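Local coordinates for protein MupZ (Pseudomonas fluorescens, PDB 6FXD) that probably acts as an epoxide hydrolase in the reaction cascade that builds the oxygen heterocycle of the antibiotic mupirocin, at residues A[75-80]-A[110-115]. Sequence-based numbering, arbitrary orientation.
Sequences YSDAQG and REELDK
Glu112 reaches over to the start of helix 78-94 and takes the backbone N-H of Ala78. The Ala78 N to Glu112 OE1 bond is 2.9 Å long and nearly straight, at 165°. It uses the anti lone pair of OE1. Glu112 OE1 also accepts from a water at 2.8 Å. That water accepts from Gln79 N at 3.0 Å. One carboxylate oxygen therefore serves two successive amides of the first turn, one directly and one through water.

Within segment 110-115, Glu112 OE2 forms a salt bridge with Lys115 NZ at 3.0 Å. NZ comes from the syn side, 33° out of the carboxylate plane. The Glu112 chain bends at chi2 (-63°), while Lys115 runs extended beyond CG to meet it. With OE1 held by Ala78 N and OE2 by Lys115 NZ, the rotation of the Glu112 carboxylate is largely set.

Apolar packing is slight. Ala78 CB points at the short helix 110-113 and lies against Glu112 OE1 (3.2 Å) and Glu112 O, with the CB atoms of Glu112 and Lys115 behind.

Asp77 is the N-cap, and its OD1 accepts from Gly80 N at 2.9 Å. Glu112 adds a second acidic group at this helix start. Arg22 touches both Asp77 and Glu112. The whole is a helix N-terminus capped locally by Asp77 and assisted by a distant glutamate. It ties helix 78-94 to the short helix after strand 100-108.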
ATOM      1  N   TYR A  75      -8.777   4.660 -16.779  1.00 21.24           N
ATOM      2  CA  TYR A  75      -7.551   4.964 -17.500  1.00 22.64           C
ATOM      3  C   TYR A  75      -6.370   4.329 -16.784  1.00 22.15           C
ATOM      4  O   TYR A  75      -6.385   4.168 -15.566  1.00 23.85           O
ATOM      5  CB  TYR A  75      -7.327   6.486 -17.606  1.00 22.89           C
ATOM      6  CG  TYR A  75      -8.503   7.167 -18.270  1.00 26.10           C
ATOM      7  CD1 TYR A  75      -8.632   7.186 -19.658  1.00 27.60           C
ATOM      8  CD2 TYR A  75      -9.513   7.747 -17.511  1.00 26.88           C
ATOM      9  CE1 TYR A  75      -9.726   7.774 -20.267  1.00 27.76           C
ATOM     10  CE2 TYR A  75     -10.608   8.331 -18.107  1.00 27.77           C
ATOM     11  CZ  TYR A  75     -10.709   8.362 -19.487  1.00 28.16           C
ATOM     12  OH  TYR A  75     -11.803   8.945 -20.080  1.00 29.43           O
ATOM     13  N   SER A  76      -5.335   3.970 -17.543  1.00 24.40           N
ATOM     14  CA  SER A  76      -4.215   3.271 -16.919  1.00 26.19           C
ATOM     15  C   SER A  76      -3.434   4.154 -15.949  1.00 27.16           C
ATOM     16  O   SER A  76      -2.746   3.618 -15.072  1.00 28.84           O
ATOM     17  CB  SER A  76      -3.311   2.632 -17.975  1.00 31.31           C
ATOM     18  OG  SER A  76      -2.837   3.602 -18.880  1.00 36.52           O
ATOM     19  N   ASP A  77      -3.502   5.477 -16.103  1.00 25.80           N
ATOM     20  CA  ASP A  77      -2.869   6.419 -15.182  1.00 27.19           C
ATOM     21  C   ASP A  77      -3.478   7.800 -15.412  1.00 25.73           C
ATOM     22  O   ASP A  77      -4.354   7.976 -16.263  1.00 26.19           O
ATOM     23  CB  ASP A  77      -1.341   6.409 -15.326  1.00 29.80           C
ATOM     24  CG  ASP A  77      -0.870   6.735 -16.745  1.00 33.55           C
ATOM     25  OD1 ASP A  77      -1.634   7.330 -17.532  1.00 33.06           O
ATOM     26  OD2 ASP A  77       0.291   6.407 -17.066  1.00 38.02           O
ATOM     27  N   ALA A  78      -2.991   8.788 -14.649  1.00 27.97           N
ATOM     28  CA  ALA A  78      -3.537  10.139 -14.739  1.00 27.32           C
ATOM     29  C   ALA A  78      -3.333  10.717 -16.130  1.00 26.90           C
ATOM     30  O   ALA A  78      -4.208  11.417 -16.652  1.00 26.29           O
ATOM     31  CB  ALA A  78      -2.875  11.038 -13.690  1.00 28.36           C
ATOM     32  N   GLN A  79      -2.183  10.426 -16.742  1.00 27.61           N
ATOM     33  CA  GLN A  79      -1.914  10.895 -18.095  1.00 28.41           C
ATOM     34  C   GLN A  79      -2.964  10.397 -19.082  1.00 28.45           C
ATOM     35  O   GLN A  79      -3.332  11.123 -20.012  1.00 27.42           O
ATOM     36  CB  GLN A  79      -0.515  10.462 -18.533  1.00 32.60           C
ATOM     37  CG  GLN A  79      -0.048  11.122 -19.830  1.00 36.65           C
ATOM     38  CD  GLN A  79      -0.003  12.634 -19.741  1.00 40.54           C
ATOM     39  OE1 GLN A  79       0.627  13.197 -18.849  1.00 43.06           O
ATOM     40  NE2 GLN A  79      -0.685  13.301 -20.668  1.00 42.92           N
ATOM     41  N   GLY A  80      -3.468   9.175 -18.899  1.00 27.05           N
ATOM     42  CA  GLY A  80      -4.527   8.695 -19.777  1.00 26.05           C
ATOM     43  C   GLY A  80      -5.772   9.558 -19.705  1.00 23.46           C
ATOM     44  O   GLY A  80      -6.420   9.822 -20.724  1.00 23.36           O
ATOM     45  N   ARG A 110      -3.224   8.841  -4.560  1.00 27.22           N
ATOM     46  CA  ARG A 110      -2.902  10.244  -4.293  1.00 29.15           C
ATOM     47  C   ARG A 110      -1.900  10.802  -5.303  1.00 27.20           C
ATOM     48  O   ARG A 110      -2.070  11.922  -5.802  1.00 27.62           O
ATOM     49  CB  ARG A 110      -2.375  10.399  -2.863  1.00 30.84           C
ATOM     50  CG  ARG A 110      -1.894  11.817  -2.550  1.00 35.06           C
ATOM     51  CD  ARG A 110      -1.303  11.907  -1.159  1.00 40.31           C
ATOM     52  NE  ARG A 110      -2.292  11.550  -0.150  1.00 43.92           N
ATOM     53  CZ  ARG A 110      -2.033  11.459   1.151  1.00 47.73           C
ATOM     54  NH1 ARG A 110      -0.809  11.701   1.602  1.00 50.64           N
ATOM     55  NH2 ARG A 110      -2.995  11.126   2.000  1.00 50.03           N
ATOM     56  N   GLU A 111      -0.861  10.031  -5.626  1.00 28.15           N
ATOM     57  CA  GLU A 111       0.216  10.537  -6.471  1.00 30.85           C
ATOM     58  C   GLU A 111      -0.270  10.816  -7.889  1.00 28.31           C
ATOM     59  O   GLU A 111       0.249  11.720  -8.558  1.00 30.93           O
ATOM     60  CB  GLU A 111       1.367   9.532  -6.491  1.00 38.03           C
ATOM     61  CG  GLU A 111       2.597   9.991  -7.244  1.00 47.20           C
ATOM     62  CD  GLU A 111       3.797   9.107  -6.974  1.00 55.13           C
ATOM     63  OE1 GLU A 111       3.810   8.436  -5.923  1.00 58.00           O
ATOM     64  OE2 GLU A 111       4.720   9.073  -7.817  1.00 59.88           O
ATOM     65  N   GLU A 112      -1.249  10.049  -8.371  1.00 27.73           N
ATOM     66  CA  GLU A 112      -1.812  10.334  -9.685  1.00 26.00           C
ATOM     67  C   GLU A 112      -2.830  11.465  -9.623  1.00 25.83           C
ATOM     68  O   GLU A 112      -2.878  12.313 -10.522  1.00 27.34           O
ATOM     69  CB  GLU A 112      -2.439   9.068 -10.274  1.00 27.95           C
ATOM     70  CG  GLU A 112      -1.443   7.955 -10.583  1.00 30.34           C
ATOM     71  CD  GLU A 112      -0.425   8.357 -11.636  1.00 33.83           C
ATOM     72  OE1 GLU A 112      -0.844   8.711 -12.753  1.00 33.20           O
ATOM     73  OE2 GLU A 112       0.795   8.338 -11.350  1.00 36.12           O
ATOM     74  N   LEU A 113      -3.650  11.505  -8.567  1.00 25.32           N
ATOM     75  CA  LEU A 113      -4.638  12.573  -8.464  1.00 26.33           C
ATOM     76  C   LEU A 113      -3.971  13.936  -8.312  1.00 28.92           C
ATOM     77  O   LEU A 113      -4.526  14.948  -8.758  1.00 30.16           O
ATOM     78  CB  LEU A 113      -5.617  12.304  -7.321  1.00 26.67           C
ATOM     79  CG  LEU A 113      -6.969  11.688  -7.721  1.00 29.55           C
ATOM     80  CD1 LEU A 113      -6.772  10.512  -8.666  1.00 31.08           C
ATOM     81  CD2 LEU A 113      -7.789  11.271  -6.506  1.00 28.48           C
ATOM     82  N   ASP A 114      -2.791  13.986  -7.679  1.00 30.95           N
ATOM     83  CA  ASP A 114      -2.030  15.231  -7.621  1.00 33.11           C
ATOM     84  C   ASP A 114      -1.778  15.802  -9.013  1.00 31.34           C
ATOM     85  O   ASP A 114      -1.714  17.025  -9.175  1.00 33.85           O
ATOM     86  CB  ASP A 114      -0.698  15.000  -6.896  1.00 37.32           C
ATOM     87  CG  ASP A 114      -0.864  14.835  -5.390  1.00 42.97           C
ATOM     88  OD1 ASP A 114      -1.953  15.132  -4.862  1.00 45.01           O
ATOM     89  OD2 ASP A 114       0.105  14.399  -4.731  1.00 45.45           O
ATOM     90  N   LYS A 115      -1.630  14.941 -10.024  1.00 29.81           N
ATOM     91  CA  LYS A 115      -1.407  15.396 -11.395  1.00 28.89           C
ATOM     92  C   LYS A 115      -2.677  15.899 -12.064  1.00 28.31           C
ATOM     93  O   LYS A 115      -2.584  16.529 -13.129  1.00 29.19           O
ATOM     94  CB  LYS A 115      -0.792  14.270 -12.230  1.00 32.94           C
ATOM     95  CG  LYS A 115       0.505  13.696 -11.657  1.00 33.72           C
ATOM     96  CD  LYS A 115       0.917  12.411 -12.379  1.00 37.46           C
ATOM     97  CE  LYS A 115       2.142  11.784 -11.714  1.00 39.81           C
ATOM     98  NZ  LYS A 115       2.569  10.498 -12.342  1.00 41.16           N
TER
HETATM   99  O   HOH W   1       0.314   9.658 -15.171  1.00 31.80           O